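Local coordinates for sporulation-control protein spo0M (Bacillus subtilis, PDB 5CL2) that controls expression of the sporulation regulator gene spo0A and is required for cells to pass the morphological stage 0 of sporulation, at residues I188-L191 and L196-I199. Sequence-based numbering, arbitrary orientation.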
loop_
_atom_site.group_PDB
_atom_site.type_symbol
_atom_site.label_atom_id
_atom_site.label_comp_id
_atom_site.label_asym_id
_atom_site.label_seq_id
_atom_site.Cartn_x
_atom_site.Cartn_y
_atom_site.Cartn_z
ATOM N N ILE A 188 -15.467 -4.743 1.636
ATOM C CA ILE A 188 -14.263 -4.009 1.962
ATOM C C ILE A 188 -14.244 -2.720 1.158
ATOM O O ILE A 188 -14.403 -2.741 -0.065
ATOM C CB ILE A 188 -12.994 -4.816 1.654
ATOM C CG1 ILE A 188 -12.913 -6.048 2.540
ATOM C CG2 ILE A 188 -11.729 -3.951 1.849
ATOM C CD1 ILE A 188 -11.943 -7.079 1.986
ATOM N N PHE A 189 -14.068 -1.598 1.843
ATOM C CA PHE A 189 -13.912 -0.317 1.166
ATOM C C PHE A 189 -12.444 0.072 1.057
ATOM O O PHE A 189 -11.727 0.110 2.064
ATOM C CB PHE A 189 -14.653 0.769 1.917
ATOM C CG PHE A 189 -16.086 0.485 2.096
ATOM C CD1 PHE A 189 -16.980 0.732 1.080
ATOM C CD2 PHE A 189 -16.543 -0.066 3.264
ATOM C CE1 PHE A 189 -18.300 0.474 1.237
ATOM C CE2 PHE A 189 -17.876 -0.344 3.422
ATOM C CZ PHE A 189 -18.756 -0.070 2.394
ATOM N N LEU A 190 -12.004 0.362 -0.155
ATOM C CA LEU A 190 -10.695 0.953 -0.375
ATOM C C LEU A 190 -10.898 2.371 -0.891
ATOM O O LEU A 190 -11.239 2.587 -2.058
ATOM C CB LEU A 190 -9.895 0.117 -1.371
ATOM C CG LEU A 190 -9.896 -1.387 -1.082
ATOM C CD1 LEU A 190 -9.275 -2.166 -2.235
ATOM C CD2 LEU A 190 -9.136 -1.643 0.206
ATOM N N LEU A 191 -10.670 3.332 -0.007
ATOM C CA LEU A 191 -10.974 4.717 -0.279
ATOM C C LEU A 191 -9.754 5.415 -0.830
ATOM O O LEU A 191 -8.666 5.294 -0.275
ATOM C CB LEU A 191 -11.450 5.402 0.990
ATOM C CG LEU A 191 -11.788 6.875 0.844
ATOM C CD1 LEU A 191 -12.996 7.007 -0.049
ATOM C CD2 LEU A 191 -12.056 7.460 2.206
ATOM N N LEU A 196 -13.924 5.291 -4.873
ATOM C CA LEU A 196 -13.948 4.241 -3.878
ATOM C C LEU A 196 -14.046 2.871 -4.545
ATOM O O LEU A 196 -14.821 2.689 -5.488
ATOM C CB LEU A 196 -15.120 4.499 -2.945
ATOM C CG LEU A 196 -15.361 3.625 -1.739
ATOM C CD1 LEU A 196 -15.988 4.458 -0.659
ATOM C CD2 LEU A 196 -16.292 2.540 -2.171
ATOM N N GLU A 197 -13.269 1.908 -4.063
ATOM C CA GLU A 197 -13.379 0.534 -4.563
ATOM C C GLU A 197 -14.042 -0.390 -3.533
ATOM O O GLU A 197 -13.701 -0.353 -2.351
ATOM C CB GLU A 197 -11.993 0.018 -4.937
ATOM C CG GLU A 197 -11.953 -1.325 -5.578
ATOM C CD GLU A 197 -10.679 -1.522 -6.366
ATOM O OE1 GLU A 197 -9.975 -0.518 -6.563
ATOM O OE2 GLU A 197 -10.389 -2.651 -6.817
ATOM N N ILE A 198 -14.981 -1.217 -3.978
ATOM C CA ILE A 198 -15.656 -2.161 -3.085
ATOM C C ILE A 198 -15.353 -3.596 -3.444
ATOM O O ILE A 198 -15.414 -3.984 -4.617
ATOM C CB ILE A 198 -17.172 -1.990 -3.088
ATOM C CG1 ILE A 198 -17.537 -0.532 -2.896
ATOM C CG2 ILE A 198 -17.796 -2.799 -1.974
ATOM C CD1 ILE A 198 -18.951 -0.329 -2.536
ATOM N N ILE A 199 -14.967 -4.369 -2.434
ATOM C CA ILE A 199 -14.776 -5.799 -2.599
ATOM C C ILE A 199 -15.965 -6.494 -1.947
ATOM O O ILE A 199 -16.342 -6.181 -0.813
ATOM C CB ILE A 199 -13.449 -6.259 -1.995
ATOM C CG1 ILE A 199 -12.286 -5.565 -2.706
ATOM C CG2 ILE A 199 -13.317 -7.763 -2.062
ATOM C CD1 ILE A 199 -10.954 -5.779 -2.038
#
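I188 faces I199 and L190 faces E197 as hydrogen-bonded antiparallel pairs, each closed by two backbone bonds, while the strand axes run at 160° and approach to 4.8 Å. The L190/E197 pair, nearer the turn, has the straighter bonds: L190 N reaches E197 O at 2.9 Å with an N-H...O angle of 175°. Between the two hydrogen-bonded pairs, F189 and I198 form a non-hydrogen-bonded pair, and I198 CA lies 3.3 Å from I188 O in a CA-H...O contact.

On the face carrying F189, L191, L196 and I198, the phenyl ring is met from segment 196-199 by two aliphatic groups. L196 CD2 comes in at the ring edge, in its plane, 3.8 Å from F189 CD1, and I198 CD1 sits 3.9 Å from F189 CE1, its side chain running alongside the phenylalanine. L196 divides its methyls between two neighbours, CD2 to F189 and CD1 to L191 CD1 at 4.0 Å, its CG trans to the backbone N (chi1 -176°). F169 adds an edge-to-face ring contact to F189, and helix 132-143 packs over this side through W133, I134 and V137.

On the other face, I188 and I199 touch at their CB atoms, and I199 CD1 reaches diagonally to L190 CD1, 4.0 Å away. E197 gives this apolar patch its CB, then extends its chain to a salt bridge between OE2 and R225 NE; its OE1 also lies close to OE1 of E197 of the second subunit, a meeting of like charges that the salt bridge to R225 probably helps to offset.

Strand 195-202 goes on to pair with strand 224-229, and the two segments lie on strands 185-191 and 195-202, the arms of a β-hairpin and the third and fourth strands of an antiparallel five-stranded meander.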